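Local coordinates for Isomerase/lactonizing enzyme (Agrobacterium fabrum str. C58, PDB 2NQL), which is a member of the enolase superfamily, related to mandelate racemase and muconate lactonizing enzyme, and binds a sodium ion in its barrel domain, at residues Glu68-Val73 and Ile313-Val318; Leu126-Trp131 and Ala320-Ala325. All blocks are in the same frame, centred on the assembly; numbering follows the deposited sequence.

Contact 1 (Glu68-Val73 and Ile313-Val318); sequences ETYGIV and IPHATV. With GOL (glycerol), chain K.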
loop_
_atom_site.group_PDB
_atom_site.type_symbol
_atom_site.label_atom_id
_atom_site.label_comp_id
_atom_site.label_asym_id
_atom_site.label_seq_id
_atom_site.Cartn_x
_atom_site.Cartn_y
_atom_site.Cartn_z
ATOM N N GLU A 68 9.046 -8.646 -13.740
ATOM C CA GLU A 68 9.318 -9.295 -12.454
ATOM C C GLU A 68 9.039 -8.322 -11.315
ATOM O O GLU A 68 9.193 -7.111 -11.474
ATOM C CB GLU A 68 10.791 -9.763 -12.418
ATOM C CG GLU A 68 11.157 -10.724 -11.247
ATOM C CD GLU A 68 12.667 -10.969 -11.115
ATOM O OE1 GLU A 68 13.465 -10.248 -11.756
ATOM O OE2 GLU A 68 13.043 -11.857 -10.318
ATOM N N THR A 69 8.631 -8.851 -10.162
ATOM C CA THR A 69 8.494 -8.043 -8.964
ATOM C C THR A 69 8.811 -8.940 -7.761
ATOM O O THR A 69 9.163 -10.102 -7.933
ATOM C CB THR A 69 7.050 -7.421 -8.853
ATOM O OG1 THR A 69 6.981 -6.523 -7.749
ATOM C CG2 THR A 69 5.952 -8.505 -8.760
ATOM N N TYR A 70 8.676 -8.377 -6.571
ATOM C CA TYR A 70 8.904 -9.091 -5.324
ATOM C C TYR A 70 7.988 -10.287 -5.243
ATOM O O TYR A 70 6.809 -10.222 -5.593
ATOM C CB TYR A 70 8.653 -8.177 -4.132
ATOM C CG TYR A 70 9.862 -7.355 -3.744
ATOM C CD1 TYR A 70 10.434 -6.440 -4.638
ATOM C CD2 TYR A 70 10.449 -7.502 -2.481
ATOM C CE1 TYR A 70 11.558 -5.679 -4.273
ATOM C CE2 TYR A 70 11.570 -6.735 -2.108
ATOM C CZ TYR A 70 12.111 -5.835 -3.016
ATOM O OH TYR A 70 13.204 -5.064 -2.661
ATOM N N GLY A 71 8.560 -11.393 -4.807
ATOM C CA GLY A 71 7.785 -12.579 -4.509
ATOM C C GLY A 71 8.226 -13.268 -3.236
ATOM O O GLY A 71 7.749 -14.359 -2.971
ATOM N N ILE A 72 9.101 -12.642 -2.445
ATOM C CA ILE A 72 9.565 -13.273 -1.195
ATOM C C ILE A 72 8.456 -13.621 -0.198
ATOM O O ILE A 72 8.509 -14.660 0.485
ATOM C CB ILE A 72 10.696 -12.498 -0.475
ATOM C CG1 ILE A 72 10.386 -10.998 -0.360
ATOM C CG2 ILE A 72 12.055 -12.769 -1.164
ATOM C CD1 ILE A 72 11.161 -10.328 0.756
ATOM N N VAL A 73 7.438 -12.758 -0.132
ATOM C CA VAL A 73 6.379 -12.917 0.861
ATOM C C VAL A 73 5.019 -12.934 0.155
ATOM O O VAL A 73 4.693 -11.998 -0.584
ATOM C CB VAL A 73 6.439 -11.810 1.925
ATOM C CG1 VAL A 73 5.333 -12.017 2.982
ATOM C CG2 VAL A 73 7.820 -11.783 2.625
ATOM N N ILE A 313 20.790 6.824 -6.733
ATOM C CA ILE A 313 21.619 5.620 -6.573
ATOM C C ILE A 313 20.687 4.437 -6.256
ATOM O O ILE A 313 20.385 4.190 -5.081
ATOM C CB ILE A 313 22.709 5.814 -5.477
ATOM C CG1 ILE A 313 23.542 7.084 -5.747
ATOM C CG2 ILE A 313 23.628 4.597 -5.395
ATOM C CD1 ILE A 313 24.517 7.426 -4.659
ATOM N N PRO A 314 20.170 3.766 -7.305
ATOM C CA PRO A 314 19.168 2.721 -7.136
ATOM C C PRO A 314 19.603 1.527 -6.305
ATOM O O PRO A 314 20.800 1.178 -6.230
ATOM C CB PRO A 314 18.837 2.307 -8.566
ATOM C CG PRO A 314 19.152 3.520 -9.387
ATOM C CD PRO A 314 20.426 4.003 -8.734
ATOM N N HIS A 315 18.593 0.942 -5.678
ATOM C CA HIS A 315 18.673 -0.240 -4.844
ATOM C C HIS A 315 18.781 -1.495 -5.719
ATOM O O HIS A 315 18.452 -1.486 -6.926
ATOM C CB HIS A 315 17.363 -0.239 -4.029
ATOM C CG HIS A 315 17.216 -1.359 -3.042
ATOM N ND1 HIS A 315 16.372 -2.426 -3.255
ATOM C CD2 HIS A 315 17.742 -1.541 -1.811
ATOM C CE1 HIS A 315 16.399 -3.226 -2.205
ATOM N NE2 HIS A 315 17.216 -2.706 -1.309
ATOM N N ALA A 316 19.235 -2.579 -5.097
ATOM C CA ALA A 316 19.213 -3.909 -5.703
ATOM C C ALA A 316 18.903 -4.954 -4.637
ATOM O O ALA A 316 19.143 -4.736 -3.427
ATOM C CB ALA A 316 20.576 -4.217 -6.391
ATOM N N THR A 317 18.386 -6.091 -5.078
ATOM C CA THR A 317 17.808 -7.058 -4.175
ATOM C C THR A 317 17.743 -8.463 -4.769
ATOM O O THR A 317 18.120 -8.680 -5.918
ATOM C CB THR A 317 16.410 -6.580 -3.681
ATOM O OG1 THR A 317 16.008 -7.401 -2.581
ATOM C CG2 THR A 317 15.375 -6.660 -4.774
ATOM N N VAL A 318 17.271 -9.416 -3.966
ATOM C CA VAL A 318 16.969 -10.770 -4.399
ATOM C C VAL A 318 15.998 -10.729 -5.581
ATOM O O VAL A 318 14.949 -10.097 -5.520
ATOM C CB VAL A 318 16.332 -11.557 -3.215
ATOM C CG1 VAL A 318 15.633 -12.835 -3.679
ATOM C CG2 VAL A 318 17.411 -11.853 -2.141
HETATM C C1 GOL K . 16.186 -5.374 0.617
HETATM O O1 GOL K . 16.339 -4.093 1.184
HETATM C C2 GOL K . 14.774 -5.879 0.854
HETATM O O2 GOL K . 13.983 -5.469 -0.207
HETATM C C3 GOL K . 14.789 -7.372 0.734
HETATM O O3 GOL K . 13.555 -7.869 1.203
#

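Contact 2 (Leu126-Trp131 and Ala320-Ala325); sequences LDIALW and AGIFLA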
loop_
_atom_site.group_PDB
_atom_site.type_symbol
_atom_site.label_atom_id
_atom_site.label_comp_id
_atom_site.label_asym_id
_atom_site.label_seq_id
_atom_site.Cartn_x
_atom_site.Cartn_y
_atom_site.Cartn_z
ATOM N N LEU A 126 4.044 -5.796 -14.691
ATOM C CA LEU A 126 3.366 -5.588 -15.963
ATOM C C LEU A 126 4.015 -4.488 -16.793
ATOM O O LEU A 126 4.069 -4.596 -18.008
ATOM C CB LEU A 126 1.882 -5.233 -15.708
ATOM C CG LEU A 126 1.112 -6.377 -15.041
ATOM C CD1 LEU A 126 -0.312 -5.901 -14.572
ATOM C CD2 LEU A 126 0.998 -7.691 -15.891
ATOM N N ASP A 127 4.476 -3.447 -16.109
ATOM C CA ASP A 127 5.076 -2.277 -16.762
ATOM C C ASP A 127 6.425 -2.670 -17.397
ATOM O O ASP A 127 6.718 -2.306 -18.545
ATOM C CB ASP A 127 5.252 -1.141 -15.756
ATOM C CG ASP A 127 5.784 0.140 -16.395
ATOM O OD1 ASP A 127 4.989 0.902 -16.996
ATOM O OD2 ASP A 127 7.003 0.399 -16.277
ATOM N N ILE A 128 7.220 -3.442 -16.664
ATOM C CA ILE A 128 8.507 -3.916 -17.204
ATOM C C ILE A 128 8.274 -4.804 -18.460
ATOM O O ILE A 128 8.909 -4.600 -19.496
ATOM C CB ILE A 128 9.326 -4.672 -16.107
ATOM C CG1 ILE A 128 9.715 -3.692 -14.986
ATOM C CG2 ILE A 128 10.578 -5.366 -16.772
ATOM C CD1 ILE A 128 10.199 -4.358 -13.682
ATOM N N ALA A 129 7.323 -5.744 -18.384
ATOM C CA ALA A 129 7.024 -6.613 -19.521
ATOM C C ALA A 129 6.530 -5.826 -20.744
ATOM O O ALA A 129 6.917 -6.122 -21.873
ATOM C CB ALA A 129 6.052 -7.676 -19.137
ATOM N N LEU A 130 5.670 -4.835 -20.516
ATOM C CA LEU A 130 5.173 -4.001 -21.611
ATOM C C LEU A 130 6.273 -3.135 -22.250
ATOM O O LEU A 130 6.321 -3.027 -23.484
ATOM C CB LEU A 130 3.994 -3.115 -21.144
ATOM C CG LEU A 130 3.033 -2.653 -22.247
ATOM C CD1 LEU A 130 2.333 -3.803 -22.972
ATOM C CD2 LEU A 130 1.995 -1.736 -21.639
ATOM N N TRP A 131 7.152 -2.538 -21.443
ATOM C CA TRP A 131 8.316 -1.828 -22.016
ATOM C C TRP A 131 9.278 -2.753 -22.774
ATOM O O TRP A 131 9.868 -2.336 -23.790
ATOM C CB TRP A 131 9.101 -1.052 -20.961
ATOM C CG TRP A 131 8.522 0.280 -20.583
ATOM C CD1 TRP A 131 7.821 0.597 -19.425
ATOM C CD2 TRP A 131 8.576 1.479 -21.357
ATOM N NE1 TRP A 131 7.477 1.943 -19.435
ATOM C CE2 TRP A 131 7.910 2.499 -20.613
ATOM C CE3 TRP A 131 9.132 1.804 -22.613
ATOM C CZ2 TRP A 131 7.785 3.817 -21.092
ATOM C CZ3 TRP A 131 9.007 3.120 -23.079
ATOM C CH2 TRP A 131 8.325 4.097 -22.327
ATOM N N ALA A 320 15.602 -12.559 -10.001
ATOM C CA ALA A 320 16.165 -13.417 -11.059
ATOM C C ALA A 320 17.090 -12.623 -11.989
ATOM O O ALA A 320 17.946 -13.198 -12.673
ATOM C CB ALA A 320 15.046 -14.065 -11.863
ATOM N N GLY A 321 16.921 -11.304 -12.010
ATOM C CA GLY A 321 17.720 -10.461 -12.886
ATOM C C GLY A 321 16.855 -9.660 -13.856
ATOM O O GLY A 321 17.362 -8.769 -14.519
ATOM N N ILE A 322 15.551 -9.984 -13.945
ATOM C CA ILE A 322 14.639 -9.297 -14.898
ATOM C C ILE A 322 14.361 -7.839 -14.465
ATOM O O ILE A 322 14.581 -6.887 -15.243
ATOM C CB ILE A 322 13.299 -10.108 -15.104
ATOM C CG1 ILE A 322 13.535 -11.530 -15.682
ATOM C CG2 ILE A 322 12.237 -9.300 -15.892
ATOM C CD1 ILE A 322 14.232 -11.594 -17.014
ATOM N N PHE A 323 13.876 -7.645 -13.234
ATOM C CA PHE A 323 13.781 -6.282 -12.729
ATOM C C PHE A 323 15.106 -5.551 -12.522
ATOM O O PHE A 323 15.151 -4.336 -12.628
ATOM C CB PHE A 323 12.767 -6.079 -11.586
ATOM C CG PHE A 323 13.117 -6.771 -10.272
ATOM C CD1 PHE A 323 14.205 -6.367 -9.491
ATOM C CD2 PHE A 323 12.281 -7.761 -9.774
ATOM C CE1 PHE A 323 14.474 -6.992 -8.245
ATOM C CE2 PHE A 323 12.535 -8.404 -8.547
ATOM C CZ PHE A 323 13.630 -8.010 -7.778
ATOM N N LEU A 324 16.184 -6.291 -12.277
ATOM C CA LEU A 324 17.487 -5.621 -12.230
ATOM C C LEU A 324 17.859 -5.058 -13.618
ATOM O O LEU A 324 18.305 -3.925 -13.722
ATOM C CB LEU A 324 18.582 -6.560 -11.723
ATOM C CG LEU A 324 19.978 -5.915 -11.683
ATOM C CD1 LEU A 324 20.012 -4.707 -10.769
ATOM C CD2 LEU A 324 20.999 -6.975 -11.248
ATOM N N ALA A 325 17.668 -5.852 -14.665
ATOM C CA ALA A 325 17.937 -5.388 -16.016
ATOM C C ALA A 325 17.095 -4.160 -16.351
ATOM O O ALA A 325 17.613 -3.187 -16.895
ATOM C CB ALA A 325 17.702 -6.474 -17.016
#

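Contact 1 (Glu68-Val73 and Ile313-Val318)
Tyr70 brings its hydroxyl up against the methyl group of Thr317, with Tyr70 OH 3.4 Å from Thr317 CG2. This is the meeting of the two domains of the enolase superfamily fold. Residues 68-73 cover the last part of strand 64-70 in the N-terminal domain and the loop that follows. Residues 313-318 form the loop after barrel strand 311-312. The Tyr70 and Thr317 side chains cross at a slant. In Thr317, OG1 is anti to the backbone N (chi1 -167°) and CG2 sits between that N and the carbonyl carbon. This turns the methyl rather than OG1 to the nearest approach. The same tyrosine oxygen also reaches the edge of the His315 imidazole, with Tyr70 OH 3.7 Å from His315 CE1. No hydrogen bond joins the two segments directly.

A glycerol, probably from the crystallisation liquor, bridges them instead. Tyr70 OH donates to glycerol O2 at 2.6 Å, and this oxygen lies at the ring edge, in its plane. His315 NE2 donates to glycerol O1 at 3.0 Å, with a bent N-H...O angle of 137°. The other imidazole nitrogen, ND1, is hydrogen-bonded to Glu289, so both ring nitrogens have a partner. The His315 side chain is about 3 Å from the bound sodium ion, whose site includes Glu240 and Glu266; Glu266 of the same chain and Arg112 of the second subunit also hydrogen-bond to the glycerol. The ring of Tyr70 stacks with that of His292 and packs on Tyr114 of the second subunit.

Further along, Ile72 and Val318 make a looser apolar contact, with Ile72 CG2 4.4 Å from Val318 CG1. The other branch of Ile72 turns to the ligand, with Ile72 CD1 3.5 Å from glycerol O3.

Contact 2 (Leu126-Trp131 and Ala320-Ala325)
Ile128 projects from helix 117-138 against the first turn of helix 322-331. Its terminal methyl does most of the touching, with Ile128 CD1 3.7 Å from Phe323 CB. The same methyl is 4.2 Å from Phe323 CA, so it rests at the root of the phenylalanine, against the backbone. Ile128 CG1 lies anti to the carbonyl carbon (chi1 -65°), and the chain then extends through chi2 of 165° to carry CD1 across. The second branch of Ile128 has a looser partner, with Ile128 CG2 4.4 Å from Ile322 CG2. All three residues are buried, and the contact is wholly apolar.

The Phe323 ring itself leads away from Ile128. With chi1 at 67°, CG stands between the backbone N and the carbonyl carbon, and the ring runs off to touch Thr317 and Glu289. Ile322 likewise turns its far end away from Ile128.

Several groups meet the start of helix 322-331. Gly321 is the N-cap residue, and its O accepts the N-H of Ala325 at 2.9 Å. Its backbone takes a positive phi, which glycine accommodates having no side chain. The carboxylate of Glu68 takes the N-H groups of Ala320 and Phe323, and more weakly that of Ile322. It thus meets backbone donors at this helix start, where the local dipoles would probably stabilise a negative charge. In helix 117-138, Asp127 and Trp131 both hydrogen-bond to Thr296 OG1, while Leu126, Ala129 and Leu130 all touch Met57 in the sheet of the N-terminal domain. The pairing is a buried helix-to-helix contact between the N-terminal domain and the barrel domain of the enolase superfamily.

From the N terminus, the chain first passes residues 68-73 at the end of strand 64-70, then residues 126-131 on helix 117-138. It next runs through most of the barrel. Residues 313-318 return to the early strand end and close contact 1 over 239 intervening residues. A few residues later, 320-325 return to the helix and close contact 2 over 188. The two loops cross, because their segments alternate. Both tie the N-terminal domain to the same late part of the barrel. The contact centres are 11 Å apart. The two contacts also pack on each other, with Val318 O of contact 1 3.3 Å from Phe323 CZ of contact 2.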